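Local coordinates for protein putidaredoxin reductase (Pseudomonas putida, PDB 1Q1R) that probably carries electrons from NADH through its bound FAD to the iron-sulfur protein putidaredoxin, as the reductase component of the cytochrome P450cam monooxygenase system, at residues G157-L162 with R187-P192; A326-S331 with G337-G342. One frame throughout, in Å; residues are numbered along the deposited sequence.

How the contacts relate
From the N terminus, the chain first enters contact 1. Residues 157-162 start helix 159-170, the chain then runs through strand 174-178, and residues 187-192 return to the first helical turn. This closes a loop of 24 residues, at the segment that leads into helix 191-204. Contact 2 comes later and is local: strands 328-333 and 336-342 form a hairpin. The two contacts follow in series and neither nest nor cross. They meet through Tyr159, whose CE1 lies 3.4 Å from CZ of Phe329. Contact 1 belongs to a parallel-sheet domain and contact 2 to the C-terminal antiparallel sheet. Each also touches the FAD: contact 1 through Ile160, contact 2 through Phe329 and Trp330.

Contact 1: residues G157-L162 with R187-P192; sequences GGYIGL and RVTAPP. With FAD (flavin-adenine dinucleotide), chain C.
The first torsions of Tyr159 and Thr189 bring the phenol against the CG2 methyls of Val188 and Thr189. In Tyr159, CG is turned anti to the carbonyl carbon (chi1 -72°), and this sends the ring out from the first turn of helix 159-170. Thr189 puts OG1 between its backbone N and carbonyl carbon (chi1 70°), which leaves CG2 to face the tyrosine.

The side chains approach from opposite directions. CG2 of Val188 lies obliquely against the ring, 4.1 Å from Tyr159 CE1. CG2 of Thr189 reaches the phenol end, 3.9 Å from Tyr159 OH. Both are van der Waals contacts. No hydrogen bond crosses between the segments, and the shared surface is small, 78 Å². The hydroxyl of Thr189 is engaged within its own loop, where OG1 is hydrogen-bonded to Leu185 O. The carbonyl of Val188 is bonded to Ser344 OG. These bonds hold the two touching residues of the loop.

Tyr159 also meets Phe329 edge-to-face and touches Tyr197 of helix 191-204. Its neighbour Ile160 serves the cofactor instead. CD1 of Ile160 packs 3.5 Å from FAD C6, on the benzenoid part of the flavin.

Gly158 is the N-cap of helix 159-170, and Leu162 N is hydrogen-bonded to Gly158 O at 3.0 Å, in the first turn. Ala190 is the N-cap of helix 191-204. Gly158 and Gly161 fit a Rossmann-type GxGxxG pattern with Gly156, between strand 151-155 and helix 159-170. The pattern is consistent with the second dinucleotide-binding domain of the glutathione reductase fold, which probably takes NADH.

Contact 2: residues A326-S331 with G337-G342; sequences APWFWS and GLKMVG. With FAD (flavin-adenine dinucleotide), chain C.
Phe329 and Met340 form a hydrogen-bonded antiparallel pair, and the backbone bonds are the first kind of interaction. Phe329 N gives to Met340 O at 2.9 Å, and Met340 N returns a bond to Phe329 O. Ser331 and Leu338 make a second such pair. There Ser331 N to Leu338 O is an ordinary bond, whereas Leu338 N to Ser331 O is longer, 3.2 Å, and more bent, 141° at the hydrogen. Just before the first strand begins, Pro327 O accepts a nearly straight bond from Gly342 N at 2.6 Å. Among the side chains, Ser331 OG is hydrogen-bonded to Glu163 OE2 of helix 159-170.

Aromatic contacts come next. Met340 CB sits over one face of the Phe329 ring, 4.0 Å from its centroid, in a CH-pi contact. The chain then bends at chi2 (63°), and SD lies obliquely to the same ring at 4.5 Å from the centroid. This is a Met-aromatic contact.

Apolar packing lies on the other face of the hairpin. CB of Trp328 meets CB of Val341 at 4.1 Å. Trp328 and Lys339 run side by side, with Trp328 CZ3 near Lys339 CE at 4.0 Å. Phe383 and Lys387 of helix 380-391 add to this face, and Lys387 makes a cation-pi contact with Trp328.

Cofactor contacts form the last group. One face of the Trp330 indole covers the pyrimidine end of the flavin, with FAD N3 3.3 Å above its plane and toward the rim. Phe329 CB approaches FAD O2.

The hairpin forms one edge of the five-stranded antiparallel sheet in the C-terminal domain of this reductase family, and its first strand contributes Phe329 and Trp330 to the FAD pocket.

Contact 1: residues G157-L162 with R187-P192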
ATOM      1  N   GLY A 157      -9.879   9.504   4.398  1.00 28.74           N
ATOM      2  CA  GLY A 157     -10.767   8.617   3.666  1.00 28.89           C
ATOM      3  C   GLY A 157     -10.180   7.732   2.579  1.00 29.31           C
ATOM      4  O   GLY A 157     -10.858   7.453   1.584  1.00 30.26           O
ATOM      5  N   GLY A 158      -8.933   7.299   2.749  1.00 27.74           N
ATOM      6  CA  GLY A 158      -8.319   6.413   1.771  1.00 26.30           C
ATOM      7  C   GLY A 158      -8.823   4.995   2.011  1.00 25.17           C
ATOM      8  O   GLY A 158      -9.659   4.782   2.888  1.00 23.67           O
ATOM      9  N   TYR A 159      -8.326   4.021   1.250  1.00 24.77           N
ATOM     10  CA  TYR A 159      -8.776   2.639   1.418  1.00 25.17           C
ATOM     11  C   TYR A 159      -8.563   2.094   2.830  1.00 24.94           C
ATOM     12  O   TYR A 159      -9.419   1.383   3.359  1.00 24.72           O
ATOM     13  CB  TYR A 159      -8.087   1.709   0.411  1.00 25.54           C
ATOM     14  CG  TYR A 159      -8.569   1.879  -1.014  1.00 27.88           C
ATOM     15  CD1 TYR A 159      -7.850   2.646  -1.932  1.00 27.85           C
ATOM     16  CD2 TYR A 159      -9.760   1.291  -1.438  1.00 28.34           C
ATOM     17  CE1 TYR A 159      -8.308   2.820  -3.238  1.00 29.77           C
ATOM     18  CE2 TYR A 159     -10.230   1.461  -2.740  1.00 29.55           C
ATOM     19  CZ  TYR A 159      -9.497   2.225  -3.634  1.00 29.52           C
ATOM     20  OH  TYR A 159      -9.958   2.393  -4.921  1.00 30.11           O
ATOM     21  N   ILE A 160      -7.431   2.419   3.443  1.00 24.91           N
ATOM     22  CA  ILE A 160      -7.171   1.930   4.791  1.00 25.32           C
ATOM     23  C   ILE A 160      -8.151   2.562   5.776  1.00 24.42           C
ATOM     24  O   ILE A 160      -8.655   1.889   6.674  1.00 24.01           O
ATOM     25  CB  ILE A 160      -5.721   2.225   5.236  1.00 26.96           C
ATOM     26  CG1 ILE A 160      -4.737   1.727   4.174  1.00 29.28           C
ATOM     27  CG2 ILE A 160      -5.435   1.536   6.563  1.00 26.57           C
ATOM     28  CD1 ILE A 160      -4.977   0.296   3.718  1.00 30.02           C
ATOM     29  N   GLY A 161      -8.431   3.851   5.603  1.00 23.53           N
ATOM     30  CA  GLY A 161      -9.372   4.510   6.491  1.00 21.56           C
ATOM     31  C   GLY A 161     -10.725   3.833   6.386  1.00 21.50           C
ATOM     32  O   GLY A 161     -11.401   3.583   7.391  1.00 21.01           O
ATOM     33  N   LEU A 162     -11.122   3.527   5.155  1.00 20.68           N
ATOM     34  CA  LEU A 162     -12.395   2.858   4.905  1.00 20.63           C
ATOM     35  C   LEU A 162     -12.402   1.441   5.487  1.00 20.15           C
ATOM     36  O   LEU A 162     -13.416   0.981   6.019  1.00 19.80           O
ATOM     37  CB  LEU A 162     -12.665   2.805   3.402  1.00 21.20           C
ATOM     38  CG  LEU A 162     -12.868   4.186   2.767  1.00 22.65           C
ATOM     39  CD1 LEU A 162     -12.930   4.054   1.244  1.00 23.76           C
ATOM     40  CD2 LEU A 162     -14.143   4.810   3.322  1.00 20.55           C
ATOM     41  N   ARG A 187      -8.997  11.287  -5.505  1.00 44.30           N
ATOM     42  CA  ARG A 187      -7.860  11.260  -6.412  1.00 45.41           C
ATOM     43  C   ARG A 187      -7.703  10.017  -7.284  1.00 44.91           C
ATOM     44  O   ARG A 187      -7.087  10.084  -8.349  1.00 44.82           O
ATOM     45  CB  ARG A 187      -6.568  11.484  -5.625  1.00 47.18           C
ATOM     46  CG  ARG A 187      -6.521  12.812  -4.892  1.00 51.04           C
ATOM     47  CD  ARG A 187      -5.121  13.105  -4.385  1.00 54.07           C
ATOM     48  NE  ARG A 187      -4.138  13.010  -5.464  1.00 56.88           N
ATOM     49  CZ  ARG A 187      -2.894  13.473  -5.387  1.00 58.46           C
ATOM     50  NH1 ARG A 187      -2.474  14.070  -4.278  1.00 59.34           N
ATOM     51  NH2 ARG A 187      -2.070  13.342  -6.422  1.00 60.03           N
ATOM     52  N   VAL A 188      -8.260   8.890  -6.855  1.00 43.93           N
ATOM     53  CA  VAL A 188      -8.101   7.659  -7.623  1.00 42.87           C
ATOM     54  C   VAL A 188      -9.360   7.062  -8.248  1.00 42.01           C
ATOM     55  O   VAL A 188      -9.273   6.110  -9.022  1.00 42.38           O
ATOM     56  CB  VAL A 188      -7.427   6.573  -6.762  1.00 42.93           C
ATOM     57  CG1 VAL A 188      -6.099   7.090  -6.233  1.00 42.91           C
ATOM     58  CG2 VAL A 188      -8.336   6.181  -5.612  1.00 43.17           C
ATOM     59  N   THR A 189     -10.525   7.614  -7.930  1.00 40.35           N
ATOM     60  CA  THR A 189     -11.758   7.086  -8.494  1.00 39.32           C
ATOM     61  C   THR A 189     -12.644   8.167  -9.082  1.00 39.33           C
ATOM     62  O   THR A 189     -12.443   9.356  -8.842  1.00 38.41           O
ATOM     63  CB  THR A 189     -12.586   6.332  -7.440  1.00 39.31           C
ATOM     64  OG1 THR A 189     -13.114   7.265  -6.488  1.00 38.23           O
ATOM     65  CG2 THR A 189     -11.724   5.311  -6.718  1.00 39.23           C
ATOM     66  N   ALA A 190     -13.631   7.737  -9.859  1.00 39.67           N
ATOM     67  CA  ALA A 190     -14.575   8.658 -10.470  1.00 40.00           C
ATOM     68  C   ALA A 190     -15.676   8.899  -9.451  1.00 39.58           C
ATOM     69  O   ALA A 190     -15.931   8.055  -8.592  1.00 39.22           O
ATOM     70  CB  ALA A 190     -15.155   8.051 -11.747  1.00 40.52           C
ATOM     71  N   PRO A 191     -16.343  10.059  -9.531  1.00 39.53           N
ATOM     72  CA  PRO A 191     -17.426  10.428  -8.615  1.00 39.61           C
ATOM     73  C   PRO A 191     -18.434   9.321  -8.311  1.00 39.54           C
ATOM     74  O   PRO A 191     -18.717   9.038  -7.147  1.00 40.12           O
ATOM     75  CB  PRO A 191     -18.056  11.631  -9.308  1.00 39.82           C
ATOM     76  CG  PRO A 191     -16.864  12.297  -9.921  1.00 39.45           C
ATOM     77  CD  PRO A 191     -16.117  11.126 -10.525  1.00 39.86           C
ATOM     78  N   PRO A 192     -18.989   8.674  -9.350  1.00 39.54           N
ATOM     79  CA  PRO A 192     -19.962   7.608  -9.089  1.00 38.93           C
ATOM     80  C   PRO A 192     -19.393   6.448  -8.273  1.00 37.71           C
ATOM     81  O   PRO A 192     -20.138   5.702  -7.640  1.00 37.83           O
ATOM     82  CB  PRO A 192     -20.403   7.192 -10.494  1.00 39.70           C
ATOM     83  CG  PRO A 192     -19.200   7.499 -11.332  1.00 40.19           C
ATOM     84  CD  PRO A 192     -18.759   8.834 -10.797  1.00 40.03           C
TER
HETATM   85  PA  FAD C 749       7.329  -1.298   4.807  1.00 22.85           P
HETATM   86  O1A FAD C 749       7.135   0.061   5.367  1.00 21.51           O
HETATM   87  O2A FAD C 749       6.304  -2.331   5.084  1.00 23.56           O
HETATM   88  O5B FAD C 749       8.747  -1.872   5.282  1.00 22.88           O
HETATM   89  C5B FAD C 749       9.901  -1.032   5.401  1.00 24.60           C
HETATM   90  C4B FAD C 749      10.630  -1.375   6.712  1.00 25.32           C
HETATM   91  O4B FAD C 749      11.997  -0.827   6.682  1.00 24.74           O
HETATM   92  C3B FAD C 749       9.939  -0.713   7.914  1.00 25.39           C
HETATM   93  O3B FAD C 749       9.998  -1.601   9.039  1.00 25.67           O
HETATM   94  C2B FAD C 749      10.803   0.494   8.185  1.00 25.76           C
HETATM   95  O2B FAD C 749      10.716   0.870   9.562  1.00 26.90           O
HETATM   96  C1B FAD C 749      12.184  -0.055   7.888  1.00 25.83           C
HETATM   97  N9A FAD C 749      13.237   0.987   7.744  1.00 27.11           N
HETATM   98  C8A FAD C 749      13.132   2.157   7.089  1.00 27.77           C
HETATM   99  N7A FAD C 749      14.286   2.827   7.206  1.00 28.81           N
HETATM  100  C5A FAD C 749      15.117   2.083   7.930  1.00 28.55           C
HETATM  101  C6A FAD C 749      16.429   2.256   8.377  1.00 29.91           C
HETATM  102  N6A FAD C 749      17.096   3.371   8.088  1.00 29.37           N
HETATM  103  N1A FAD C 749      17.013   1.281   9.117  1.00 29.68           N
HETATM  104  C2A FAD C 749      16.349   0.158   9.425  1.00 29.78           C
HETATM  105  N3A FAD C 749      15.088  -0.025   9.008  1.00 27.80           N
HETATM  106  C4A FAD C 749      14.457   0.917   8.265  1.00 27.75           C
HETATM  107  N1  FAD C 749      -1.457  -3.451  -0.086  1.00 21.11           N
HETATM  108  C2  FAD C 749      -2.262  -4.211  -0.944  1.00 21.86           C
HETATM  109  O2  FAD C 749      -1.861  -4.494  -2.072  1.00 25.16           O
HETATM  110  N3  FAD C 749      -3.520  -4.655  -0.500  1.00 19.74           N
HETATM  111  C4  FAD C 749      -3.963  -4.341   0.806  1.00 20.01           C
HETATM  112  O4  FAD C 749      -5.046  -4.774   1.196  1.00 19.62           O
HETATM  113  C4X FAD C 749      -3.155  -3.575   1.664  1.00 19.58           C
HETATM  114  N5  FAD C 749      -3.550  -3.310   2.942  1.00 18.41           N
HETATM  115  C5X FAD C 749      -2.758  -2.633   3.824  1.00 18.89           C
HETATM  116  C6  FAD C 749      -3.194  -2.406   5.146  1.00 17.76           C
HETATM  117  C7  FAD C 749      -2.364  -1.726   6.066  1.00 17.37           C
HETATM  118  C7M FAD C 749      -2.879  -1.461   7.494  1.00 17.13           C
HETATM  119  C8  FAD C 749      -1.082  -1.277   5.660  1.00 16.67           C
HETATM  120  C8M FAD C 749      -0.140  -0.558   6.639  1.00 16.73           C
HETATM  121  C9  FAD C 749      -0.649  -1.503   4.342  1.00 17.47           C
HETATM  122  C9A FAD C 749      -1.481  -2.177   3.421  1.00 17.80           C
HETATM  123  N10 FAD C 749      -1.053  -2.428   2.089  1.00 20.28           N
HETATM  124  C10 FAD C 749      -1.899  -3.137   1.211  1.00 19.12           C
HETATM  125  C1' FAD C 749       0.275  -1.935   1.613  1.00 20.18           C
HETATM  126  C2' FAD C 749       1.296  -3.075   1.584  1.00 20.72           C
HETATM  127  O2' FAD C 749       1.251  -3.775   2.832  1.00 21.17           O
HETATM  128  C3' FAD C 749       2.717  -2.539   1.331  1.00 20.70           C
HETATM  129  O3' FAD C 749       2.713  -1.755   0.131  1.00 21.65           O
HETATM  130  C4' FAD C 749       3.717  -3.694   1.191  1.00 21.09           C
HETATM  131  O4' FAD C 749       3.711  -4.478   2.386  1.00 21.15           O
HETATM  132  C5' FAD C 749       5.149  -3.196   0.933  1.00 21.79           C
HETATM  133  O5' FAD C 749       5.728  -2.571   2.091  1.00 20.68           O
HETATM  134  P   FAD C 749       7.315  -2.268   2.097  1.00 20.36           P
HETATM  135  O1P FAD C 749       8.017  -3.495   2.528  1.00 18.93           O
HETATM  136  O2P FAD C 749       7.669  -1.691   0.781  1.00 20.08           O
HETATM  137  O3P FAD C 749       7.486  -1.093   3.205  1.00 22.24           O

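Contact 2: residues A326-S331 with G337-G342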
ATOM      1  N   ALA A 326       0.783  -5.014 -15.332  1.00 34.87           N
ATOM      2  CA  ALA A 326      -0.057  -3.882 -14.964  1.00 33.38           C
ATOM      3  C   ALA A 326      -0.118  -3.832 -13.439  1.00 31.56           C
ATOM      4  O   ALA A 326      -0.194  -4.867 -12.786  1.00 30.18           O
ATOM      5  CB  ALA A 326      -1.460  -4.057 -15.538  1.00 33.48           C
ATOM      6  N   PRO A 327      -0.065  -2.630 -12.855  1.00 31.05           N
ATOM      7  CA  PRO A 327      -0.128  -2.547 -11.392  1.00 30.66           C
ATOM      8  C   PRO A 327      -1.545  -2.828 -10.894  1.00 30.22           C
ATOM      9  O   PRO A 327      -2.525  -2.500 -11.565  1.00 30.39           O
ATOM     10  CB  PRO A 327       0.307  -1.114 -11.112  1.00 30.67           C
ATOM     11  CG  PRO A 327      -0.221  -0.370 -12.307  1.00 31.05           C
ATOM     12  CD  PRO A 327       0.147  -1.299 -13.450  1.00 30.64           C
ATOM     13  N   TRP A 328      -1.653  -3.460  -9.731  1.00 28.73           N
ATOM     14  CA  TRP A 328      -2.963  -3.749  -9.164  1.00 27.24           C
ATOM     15  C   TRP A 328      -2.897  -3.874  -7.652  1.00 27.63           C
ATOM     16  O   TRP A 328      -1.814  -3.984  -7.067  1.00 26.32           O
ATOM     17  CB  TRP A 328      -3.564  -5.033  -9.758  1.00 26.44           C
ATOM     18  CG  TRP A 328      -2.885  -6.312  -9.354  1.00 25.13           C
ATOM     19  CD1 TRP A 328      -1.758  -6.848  -9.900  1.00 25.51           C
ATOM     20  CD2 TRP A 328      -3.303  -7.217  -8.320  1.00 24.92           C
ATOM     21  NE1 TRP A 328      -1.446  -8.033  -9.275  1.00 24.68           N
ATOM     22  CE2 TRP A 328      -2.378  -8.282  -8.300  1.00 24.67           C
ATOM     23  CE3 TRP A 328      -4.369  -7.229  -7.408  1.00 24.11           C
ATOM     24  CZ2 TRP A 328      -2.484  -9.354  -7.403  1.00 24.86           C
ATOM     25  CZ3 TRP A 328      -4.478  -8.292  -6.516  1.00 25.27           C
ATOM     26  CH2 TRP A 328      -3.537  -9.342  -6.521  1.00 25.51           C
ATOM     27  N   PHE A 329      -4.065  -3.826  -7.026  1.00 27.21           N
ATOM     28  CA  PHE A 329      -4.160  -3.967  -5.582  1.00 27.39           C
ATOM     29  C   PHE A 329      -5.606  -4.292  -5.246  1.00 25.96           C
ATOM     30  O   PHE A 329      -6.465  -4.317  -6.132  1.00 23.94           O
ATOM     31  CB  PHE A 329      -3.681  -2.690  -4.876  1.00 29.29           C
ATOM     32  CG  PHE A 329      -4.655  -1.553  -4.917  1.00 31.64           C
ATOM     33  CD1 PHE A 329      -5.574  -1.370  -3.887  1.00 32.96           C
ATOM     34  CD2 PHE A 329      -4.646  -0.651  -5.976  1.00 32.93           C
ATOM     35  CE1 PHE A 329      -6.468  -0.302  -3.907  1.00 33.39           C
ATOM     36  CE2 PHE A 329      -5.537   0.420  -6.008  1.00 33.68           C
ATOM     37  CZ  PHE A 329      -6.451   0.595  -4.970  1.00 33.76           C
ATOM     38  N   TRP A 330      -5.868  -4.567  -3.978  1.00 23.41           N
ATOM     39  CA  TRP A 330      -7.208  -4.914  -3.554  1.00 21.93           C
ATOM     40  C   TRP A 330      -7.531  -4.269  -2.219  1.00 21.92           C
ATOM     41  O   TRP A 330      -6.657  -3.713  -1.552  1.00 20.36           O
ATOM     42  CB  TRP A 330      -7.345  -6.440  -3.438  1.00 20.59           C
ATOM     43  CG  TRP A 330      -6.730  -7.031  -2.182  1.00 21.60           C
ATOM     44  CD1 TRP A 330      -7.379  -7.350  -1.021  1.00 20.66           C
ATOM     45  CD2 TRP A 330      -5.350  -7.365  -1.973  1.00 20.89           C
ATOM     46  NE1 TRP A 330      -6.489  -7.865  -0.103  1.00 20.63           N
ATOM     47  CE2 TRP A 330      -5.238  -7.884  -0.660  1.00 20.83           C
ATOM     48  CE3 TRP A 330      -4.196  -7.274  -2.767  1.00 21.03           C
ATOM     49  CZ2 TRP A 330      -4.018  -8.317  -0.123  1.00 20.88           C
ATOM     50  CZ3 TRP A 330      -2.981  -7.706  -2.231  1.00 22.04           C
ATOM     51  CH2 TRP A 330      -2.904  -8.220  -0.919  1.00 20.96           C
ATOM     52  N   SER A 331      -8.801  -4.347  -1.849  1.00 22.34           N
ATOM     53  CA  SER A 331      -9.289  -3.806  -0.593  1.00 23.22           C
ATOM     54  C   SER A 331     -10.448  -4.686  -0.166  1.00 24.15           C
ATOM     55  O   SER A 331     -11.212  -5.167  -1.005  1.00 25.05           O
ATOM     56  CB  SER A 331      -9.763  -2.360  -0.775  1.00 22.30           C
ATOM     57  OG  SER A 331     -10.311  -1.841   0.427  1.00 20.48           O
ATOM     58  N   GLY A 337     -15.402  -7.978  -2.342  1.00 33.73           N
ATOM     59  CA  GLY A 337     -14.147  -8.173  -3.045  1.00 32.35           C
ATOM     60  C   GLY A 337     -13.824  -7.012  -3.963  1.00 31.69           C
ATOM     61  O   GLY A 337     -14.320  -6.935  -5.089  1.00 31.51           O
ATOM     62  N   LEU A 338     -12.992  -6.100  -3.478  1.00 30.53           N
ATOM     63  CA  LEU A 338     -12.597  -4.936  -4.256  1.00 29.37           C
ATOM     64  C   LEU A 338     -11.210  -5.154  -4.849  1.00 29.40           C
ATOM     65  O   LEU A 338     -10.230  -5.295  -4.117  1.00 27.98           O
ATOM     66  CB  LEU A 338     -12.593  -3.700  -3.356  1.00 30.29           C
ATOM     67  CG  LEU A 338     -13.924  -3.460  -2.628  1.00 30.24           C
ATOM     68  CD1 LEU A 338     -13.745  -2.471  -1.485  1.00 30.37           C
ATOM     69  CD2 LEU A 338     -14.947  -2.957  -3.629  1.00 31.64           C
ATOM     70  N   LYS A 339     -11.132  -5.197  -6.176  1.00 28.81           N
ATOM     71  CA  LYS A 339      -9.855  -5.393  -6.853  1.00 30.64           C
ATOM     72  C   LYS A 339      -9.684  -4.333  -7.931  1.00 31.52           C
ATOM     73  O   LYS A 339     -10.547  -4.154  -8.792  1.00 32.29           O
ATOM     74  CB  LYS A 339      -9.779  -6.798  -7.455  1.00 30.70           C
ATOM     75  CG  LYS A 339     -10.035  -7.897  -6.434  1.00 32.22           C
ATOM     76  CD  LYS A 339      -9.742  -9.282  -6.989  1.00 34.35           C
ATOM     77  CE  LYS A 339      -8.245  -9.529  -7.110  1.00 35.83           C
ATOM     78  NZ  LYS A 339      -7.943 -10.908  -7.610  1.00 37.20           N
ATOM     79  N   MET A 340      -8.562  -3.628  -7.870  1.00 31.93           N
ATOM     80  CA  MET A 340      -8.274  -2.558  -8.808  1.00 32.94           C
ATOM     81  C   MET A 340      -7.031  -2.858  -9.641  1.00 32.59           C
ATOM     82  O   MET A 340      -6.012  -3.301  -9.108  1.00 31.92           O
ATOM     83  CB  MET A 340      -8.060  -1.248  -8.038  1.00 34.23           C
ATOM     84  CG  MET A 340      -9.234  -0.788  -7.153  1.00 37.35           C
ATOM     85  SD  MET A 340      -9.721  -1.866  -5.754  1.00 40.56           S
ATOM     86  CE  MET A 340     -11.481  -2.123  -6.143  1.00 39.84           C
ATOM     87  N   VAL A 341      -7.118  -2.622 -10.948  1.00 31.70           N
ATOM     88  CA  VAL A 341      -5.979  -2.836 -11.837  1.00 31.73           C
ATOM     89  C   VAL A 341      -5.721  -1.588 -12.677  1.00 31.78           C
ATOM     90  O   VAL A 341      -6.656  -0.946 -13.155  1.00 30.82           O
ATOM     91  CB  VAL A 341      -6.194  -4.046 -12.783  1.00 31.95           C
ATOM     92  CG1 VAL A 341      -7.466  -3.866 -13.595  1.00 32.42           C
ATOM     93  CG2 VAL A 341      -4.995  -4.195 -13.706  1.00 31.23           C
ATOM     94  N   GLY A 342      -4.446  -1.244 -12.836  1.00 32.19           N
ATOM     95  CA  GLY A 342      -4.075  -0.079 -13.617  1.00 31.19           C
ATOM     96  C   GLY A 342      -4.106   1.213 -12.828  1.00 32.45           C
ATOM     97  O   GLY A 342      -4.459   1.227 -11.645  1.00 31.96           O
TER
HETATM   98  PA  FAD C 749       7.329  -1.298   4.807  1.00 22.85           P
HETATM   99  O1A FAD C 749       7.135   0.061   5.367  1.00 21.51           O
HETATM  100  O2A FAD C 749       6.304  -2.331   5.084  1.00 23.56           O
HETATM  101  O5B FAD C 749       8.747  -1.872   5.282  1.00 22.88           O
HETATM  102  C5B FAD C 749       9.901  -1.032   5.401  1.00 24.60           C
HETATM  103  C4B FAD C 749      10.630  -1.375   6.712  1.00 25.32           C
HETATM  104  O4B FAD C 749      11.997  -0.827   6.682  1.00 24.74           O
HETATM  105  C3B FAD C 749       9.939  -0.713   7.914  1.00 25.39           C
HETATM  106  O3B FAD C 749       9.998  -1.601   9.039  1.00 25.67           O
HETATM  107  C2B FAD C 749      10.803   0.494   8.185  1.00 25.76           C
HETATM  108  O2B FAD C 749      10.716   0.870   9.562  1.00 26.90           O
HETATM  109  C1B FAD C 749      12.184  -0.055   7.888  1.00 25.83           C
HETATM  110  N9A FAD C 749      13.237   0.987   7.744  1.00 27.11           N
HETATM  111  C8A FAD C 749      13.132   2.157   7.089  1.00 27.77           C
HETATM  112  N7A FAD C 749      14.286   2.827   7.206  1.00 28.81           N
HETATM  113  C5A FAD C 749      15.117   2.083   7.930  1.00 28.55           C
HETATM  114  C6A FAD C 749      16.429   2.256   8.377  1.00 29.91           C
HETATM  115  N6A FAD C 749      17.096   3.371   8.088  1.00 29.37           N
HETATM  116  N1A FAD C 749      17.013   1.281   9.117  1.00 29.68           N
HETATM  117  C2A FAD C 749      16.349   0.158   9.425  1.00 29.78           C
HETATM  118  N3A FAD C 749      15.088  -0.025   9.008  1.00 27.80           N
HETATM  119  C4A FAD C 749      14.457   0.917   8.265  1.00 27.75           C
HETATM  120  N1  FAD C 749      -1.457  -3.451  -0.086  1.00 21.11           N
HETATM  121  C2  FAD C 749      -2.262  -4.211  -0.944  1.00 21.86           C
HETATM  122  O2  FAD C 749      -1.861  -4.494  -2.072  1.00 25.16           O
HETATM  123  N3  FAD C 749      -3.520  -4.655  -0.500  1.00 19.74           N
HETATM  124  C4  FAD C 749      -3.963  -4.341   0.806  1.00 20.01           C
HETATM  125  O4  FAD C 749      -5.046  -4.774   1.196  1.00 19.62           O
HETATM  126  C4X FAD C 749      -3.155  -3.575   1.664  1.00 19.58           C
HETATM  127  N5  FAD C 749      -3.550  -3.310   2.942  1.00 18.41           N
HETATM  128  C5X FAD C 749      -2.758  -2.633   3.824  1.00 18.89           C
HETATM  129  C6  FAD C 749      -3.194  -2.406   5.146  1.00 17.76           C
HETATM  130  C7  FAD C 749      -2.364  -1.726   6.066  1.00 17.37           C
HETATM  131  C7M FAD C 749      -2.879  -1.461   7.494  1.00 17.13           C
HETATM  132  C8  FAD C 749      -1.082  -1.277   5.660  1.00 16.67           C
HETATM  133  C8M FAD C 749      -0.140  -0.558   6.639  1.00 16.73           C
HETATM  134  C9  FAD C 749      -0.649  -1.503   4.342  1.00 17.47           C
HETATM  135  C9A FAD C 749      -1.481  -2.177   3.421  1.00 17.80           C
HETATM  136  N10 FAD C 749      -1.053  -2.428   2.089  1.00 20.28           N
HETATM  137  C10 FAD C 749      -1.899  -3.137   1.211  1.00 19.12           C
HETATM  138  C1' FAD C 749       0.275  -1.935   1.613  1.00 20.18           C
HETATM  139  C2' FAD C 749       1.296  -3.075   1.584  1.00 20.72           C
HETATM  140  O2' FAD C 749       1.251  -3.775   2.832  1.00 21.17           O
HETATM  141  C3' FAD C 749       2.717  -2.539   1.331  1.00 20.70           C
HETATM  142  O3' FAD C 749       2.713  -1.755   0.131  1.00 21.65           O
HETATM  143  C4' FAD C 749       3.717  -3.694   1.191  1.00 21.09           C
HETATM  144  O4' FAD C 749       3.711  -4.478   2.386  1.00 21.15           O
HETATM  145  C5' FAD C 749       5.149  -3.196   0.933  1.00 21.79           C
HETATM  146  O5' FAD C 749       5.728  -2.571   2.091  1.00 20.68           O
HETATM  147  P   FAD C 749       7.315  -2.268   2.097  1.00 20.36           P
HETATM  148  O1P FAD C 749       8.017  -3.495   2.528  1.00 18.93           O
HETATM  149  O2P FAD C 749       7.669  -1.691   0.781  1.00 20.08           O
HETATM  150  O3P FAD C 749       7.486  -1.093   3.205  1.00 22.24           O